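Local structure of cysteine synthase (Fusobacterium nucleatum subsp. nucleatum strain ATCC 25586, 5XEM) at residues Met53-Glu56 with Ala57-Glu60; Met256-Leu259 with Ser260-Gly264. The protein is a pyridoxal 5'-phosphate enzyme that produces hydrogen sulfide, binds L-lanthionine as a Schiff base, and probably makes L-cysteine from O-acetyl-L-serine and sulfide. All blocks are in the same frame, centred on the assembly; numbering follows the deposited sequence.

Contact 1: residues Met53-Glu56 with Ala57-Glu60. With CA (calcium ion), chain I.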
loop_
_atom_site.group_PDB
_atom_site.type_symbol
_atom_site.label_atom_id
_atom_site.label_comp_id
_atom_site.label_asym_id
_atom_site.label_seq_id
_atom_site.Cartn_x
_atom_site.Cartn_y
_atom_site.Cartn_z
ATOM N N MET A 53 20.853 -0.887 5.323
ATOM C CA MET A 53 21.811 0.186 5.615
ATOM C C MET A 53 21.778 0.560 7.086
ATOM O O MET A 53 22.850 0.753 7.717
ATOM C CB MET A 53 21.571 1.412 4.735
ATOM C CG MET A 53 21.874 1.157 3.275
ATOM S SD MET A 53 21.837 2.651 2.254
ATOM C CE MET A 53 20.109 3.145 2.386
ATOM N N ILE A 54 20.575 0.634 7.663
ATOM C CA ILE A 54 20.477 1.017 9.070
ATOM C C ILE A 54 20.980 -0.099 9.976
ATOM O O ILE A 54 21.786 0.152 10.876
ATOM C CB ILE A 54 19.045 1.443 9.484
ATOM C CG1 ILE A 54 18.671 2.761 8.819
ATOM C CG2 ILE A 54 18.944 1.578 11.013
ATOM C CD1 ILE A 54 19.609 3.914 9.057
ATOM N N GLU A 55 20.518 -1.321 9.730
ATOM C CA GLU A 55 20.907 -2.455 10.575
ATOM C C GLU A 55 22.419 -2.696 10.549
ATOM O O GLU A 55 23.023 -2.875 11.617
ATOM C CB GLU A 55 20.170 -3.706 10.197
ATOM C CG GLU A 55 18.738 -3.721 10.687
ATOM C CD GLU A 55 18.096 -5.066 10.468
ATOM O OE1 GLU A 55 18.509 -5.851 9.583
ATOM O OE2 GLU A 55 17.125 -5.327 11.196
ATOM N N GLU A 56 23.033 -2.628 9.367
ATOM C CA GLU A 56 24.489 -2.797 9.303
ATOM C C GLU A 56 25.232 -1.675 10.055
ATOM O O GLU A 56 26.207 -1.953 10.759
ATOM C CB GLU A 56 24.988 -2.963 7.860
ATOM C CG GLU A 56 24.595 -4.283 7.166
ATOM C CD GLU A 56 24.880 -5.526 8.000
ATOM O OE1 GLU A 56 25.970 -5.621 8.585
ATOM O OE2 GLU A 56 24.025 -6.429 8.082
ATOM N N ALA A 57 24.795 -0.417 9.943
ATOM C CA ALA A 57 25.434 0.704 10.643
ATOM C C ALA A 57 25.231 0.589 12.161
ATOM O O ALA A 57 26.126 0.913 12.958
ATOM C CB ALA A 57 24.907 2.057 10.132
ATOM N N GLU A 58 24.081 0.080 12.572
ATOM C CA GLU A 58 23.868 -0.230 13.994
ATOM C C GLU A 58 24.925 -1.197 14.506
ATOM O O GLU A 58 25.566 -0.950 15.555
ATOM C CB GLU A 58 22.470 -0.831 14.195
ATOM C CG GLU A 58 21.369 0.206 14.158
ATOM C CD GLU A 58 19.970 -0.390 14.307
ATOM O OE1 GLU A 58 19.763 -1.540 13.885
ATOM O OE2 GLU A 58 19.091 0.279 14.879
ATOM N N LYS A 59 25.107 -2.287 13.775
ATOM C CA LYS A 59 26.068 -3.330 14.158
ATOM C C LYS A 59 27.501 -2.821 14.143
ATOM O O LYS A 59 28.326 -3.244 14.985
ATOM C CB LYS A 59 25.940 -4.533 13.237
ATOM C CG LYS A 59 24.657 -5.337 13.373
ATOM C CD LYS A 59 24.582 -6.280 12.172
ATOM C CE LYS A 59 23.387 -7.212 12.176
ATOM N NZ LYS A 59 22.115 -6.458 12.332
ATOM N N GLU A 60 27.792 -1.879 13.235
ATOM C CA GLU A 60 29.100 -1.224 13.182
ATOM C C GLU A 60 29.360 -0.263 14.328
ATOM O O GLU A 60 30.513 0.159 14.538
ATOM C CB GLU A 60 29.266 -0.466 11.852
ATOM C CG GLU A 60 29.327 -1.333 10.622
ATOM C CD GLU A 60 30.703 -1.979 10.425
ATOM O OE1 GLU A 60 31.189 -2.657 11.356
ATOM O OE2 GLU A 60 31.299 -1.797 9.348
HETATM CA CA CA I . 31.700 -4.762 12.379
HETATM O O HOH W 1 21.343 -4.060 13.752
HETATM O O HOH W 2 30.996 -3.868 14.684
HETATM O O HOH W 3 32.565 -4.943 10.323
HETATM O O HOH W 4 29.318 -5.218 11.842
#

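Contact 2: residues Met256-Leu259 with Ser260-Gly264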
loop_
_atom_site.group_PDB
_atom_site.type_symbol
_atom_site.label_atom_id
_atom_site.label_comp_id
_atom_site.label_asym_id
_atom_site.label_seq_id
_atom_site.Cartn_x
_atom_site.Cartn_y
_atom_site.Cartn_z
ATOM N N MET A 256 1.793 2.545 -17.214
ATOM C CA MET A 256 1.300 2.593 -15.823
ATOM C C MET A 256 -0.235 2.478 -15.839
ATOM O O MET A 256 -0.829 1.709 -15.097
ATOM C CB MET A 256 1.709 3.909 -15.175
ATOM C CG MET A 256 1.293 4.066 -13.730
ATOM S SD MET A 256 1.866 5.650 -13.116
ATOM C CE MET A 256 0.975 5.746 -11.558
ATOM N N ARG A 257 -0.863 3.247 -16.709
ATOM C CA ARG A 257 -2.327 3.226 -16.818
ATOM C C ARG A 257 -2.854 1.883 -17.325
ATOM O O ARG A 257 -3.868 1.403 -16.828
ATOM C CB ARG A 257 -2.833 4.367 -17.693
ATOM C CG ARG A 257 -2.652 5.758 -17.107
ATOM C CD ARG A 257 -3.215 6.805 -18.063
ATOM N NE ARG A 257 -2.637 8.134 -17.845
ATOM C CZ ARG A 257 -1.809 8.788 -18.664
ATOM N NH1 ARG A 257 -1.433 8.253 -19.829
ATOM N NH2 ARG A 257 -1.365 9.991 -18.327
ATOM N N GLU A 258 -2.182 1.273 -18.297
ATOM C CA GLU A 258 -2.628 0.014 -18.852
ATOM C C GLU A 258 -2.562 -1.084 -17.789
ATOM O O GLU A 258 -3.458 -1.943 -17.702
ATOM C CB GLU A 258 -1.783 -0.342 -20.078
ATOM C CG GLU A 258 -2.391 -1.403 -20.971
ATOM C CD GLU A 258 -3.646 -0.942 -21.680
ATOM O OE1 GLU A 258 -4.081 0.216 -21.494
ATOM O OE2 GLU A 258 -4.218 -1.765 -22.419
ATOM N N LEU A 259 -1.510 -1.056 -16.959
ATOM C CA LEU A 259 -1.384 -2.046 -15.879
ATOM C C LEU A 259 -2.553 -1.965 -14.898
ATOM O O LEU A 259 -3.078 -2.987 -14.460
ATOM C CB LEU A 259 -0.042 -1.885 -15.134
ATOM C CG LEU A 259 1.189 -2.458 -15.855
ATOM C CD1 LEU A 259 2.471 -1.824 -15.302
ATOM C CD2 LEU A 259 1.221 -3.978 -15.742
ATOM N N SER A 260 -2.952 -0.758 -14.530
ATOM C CA SER A 260 -4.001 -0.630 -13.546
ATOM C C SER A 260 -5.334 -0.969 -14.212
ATOM O O SER A 260 -6.149 -1.656 -13.604
ATOM C CB SER A 260 -4.026 0.730 -12.830
ATOM O OG SER A 260 -4.006 1.814 -13.731
ATOM N N PHE A 261 -5.546 -0.493 -15.439
ATOM C CA PHE A 261 -6.795 -0.795 -16.185
ATOM C C PHE A 261 -7.008 -2.259 -16.474
ATOM O O PHE A 261 -8.130 -2.748 -16.373
ATOM C CB PHE A 261 -6.819 -0.097 -17.535
ATOM C CG PHE A 261 -7.030 1.390 -17.486
ATOM C CD1 PHE A 261 -7.539 2.036 -16.370
ATOM C CD2 PHE A 261 -6.714 2.161 -18.614
ATOM C CE1 PHE A 261 -7.743 3.410 -16.372
ATOM C CE2 PHE A 261 -6.910 3.541 -18.624
ATOM C CZ PHE A 261 -7.435 4.164 -17.497
ATOM N N LYS A 262 -5.962 -2.947 -16.914
ATOM C CA LYS A 262 -6.072 -4.318 -17.448
ATOM C C LYS A 262 -5.667 -5.400 -16.472
ATOM O O LYS A 262 -6.157 -6.523 -16.568
ATOM C CB LYS A 262 -5.235 -4.469 -18.724
ATOM C CG LYS A 262 -5.504 -3.434 -19.795
ATOM C CD LYS A 262 -6.963 -3.397 -20.223
ATOM C CE LYS A 262 -7.159 -2.446 -21.406
ATOM N NZ LYS A 262 -8.551 -1.912 -21.462
ATOM N N GLU A 263 -4.794 -5.085 -15.516
ATOM C CA GLU A 263 -4.351 -6.077 -14.547
ATOM C C GLU A 263 -4.730 -5.795 -13.091
ATOM O O GLU A 263 -4.474 -6.647 -12.211
ATOM C CB GLU A 263 -2.826 -6.290 -14.636
ATOM C CG GLU A 263 -2.284 -6.609 -16.021
ATOM C CD GLU A 263 -2.598 -8.024 -16.508
ATOM O OE1 GLU A 263 -2.735 -8.986 -15.724
ATOM O OE2 GLU A 263 -2.710 -8.192 -17.734
ATOM N N GLY A 264 -5.283 -4.620 -12.800
ATOM C CA GLY A 264 -5.511 -4.217 -11.406
ATOM C C GLY A 264 -4.203 -4.055 -10.620
ATOM O O GLY A 264 -4.193 -4.140 -9.396
#

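Contact 1: residues Met53-Glu56 with Ala57-Glu60
The carboxylate of Glu-58 lies with one face over the CG2 methyl of Ile-54, whose distance to Glu-58 CD is 4.0 Å. Glu-55 CA comes up to Glu-58 OE1 from the same side, at 3.6 Å. On another side of the helix, Lys-59 CD sits off-centre over a face of the Glu-56 carboxylate, 3.9 Å from Glu-56 OE1, a contact of methylene with carboxylate. The bend at chi4 (54°) takes NZ back beside the Glu-55 carbonyl, where water 1 accepts from Lys-59 NZ at 2.9 Å. The water joins Lys-59 NZ to Glu-58 OE1 and to the carbonyl oxygen of Glu-55, donating to both; the Glu-55 carboxylate takes no part, Glu-55 OE1 staying 4.6 Å from Lys-59 NZ, beyond a salt bridge. Glu-58 is also gripped from outside, by Lys-88 in a salt bridge through OE1 and by the hydroxyl of Tyr-90 through OE2, which would be expected to keep its carboxylate charged. Underneath run regular i to i+4 backbone bonds, such as Glu-58 N to Ile-54 O at 2.9 Å. Glu-60 turns its carboxylate outward, and its OE1 binds a calcium ion at 2.4 Å; water 2 joins that ion to the carbonyl oxygen of Lys-59. Met-53 and Ile-54 pack inward on helices 151-167 and 76-88 and nearby loops. The result is an amphipathic last stretch of helix 46-60, the helix that starts at the predicted cofactor lysine, Lys-46, with a surface calcium site at its far end.

Contact 2: residues Met256-Leu259 with Ser260-Gly264
Phe-261 sets one face of its ring against the carbonyl oxygen of Arg-257, with Phe-261 CG only 3.2 Å from Arg-257 O. The same oxygen accepts the backbone N-H of Phe-261 at an N-H...O angle of 167°, so one atom meets both the amide and the ring of a single residue. Ser-260 shares this crowding: with chi1 at 51°, OG is tucked between its own N and carbonyl carbon, and Ser-260 OG comes within 3.1 Å of Arg-257 O. Its hydrogen-bond partner, however, is the carbonyl oxygen of Ala-110 in the second subunit, a residue that also packs on Phe-261. This side of the helix is thus part of the dimer interface. Leu-259 faces inward, onto Phe-275 and Thr-271 of helix 269-284. Its carbonyl oxygen receives Glu-263 N at 2.9 Å from above the carbonyl plane, 41° out of it. Glu-263 then spends both carboxylate oxygens on the backbone amides of Asn-23, Asn-24 and Ile-25, tying the helix to the loop after strand 19-21. Helix 249-263 follows edge strand 245-247 of the mixed sheet, one strand-to-helix step of the alpha/beta domain in this PLP-dependent family, and the chain turns away from it at Gly-264, whose phi is positive. The side toward solvent is less well defined. There Glu-258 bends at chi2 to bring its carboxylate across the Lys-262 chain at a slant, OE2 nearest CG and CE, with Glu-258 OE2 3.2 Å from Lys-262 CE. Yet Lys-262 NZ stays 4.4 Å from Glu-258 OE2, beyond a salt bridge. Glu-258 was modelled in two conformers, which makes this pairing doubtful. The exposed Arg-257 meets the ring through its first methylene, Arg-257 CB lying 4.3 Å from Phe-261 CE2.

From the N terminus, contact 1 comes first, within helix 46-60, which precedes strand 68-72 of the four-stranded parallel sheet. Contact 2 follows some two hundred residues later, in helix 249-263, after the chain has built that sheet and most strands of the mixed one. Each contact spans consecutive residues, so neither closes a long loop, and the two are in series, neither nested nor crossed. The centres of contact 1 and contact 2 are about 38 Å apart, on opposite sides of the chain's centre. The nearest atoms of contact 1 and contact 2 are about 24 Å apart. Residues 53-60 tie their helix to helices 76-88 and 151-167; residues 256-264 join theirs to helix 269-284 and the second subunit.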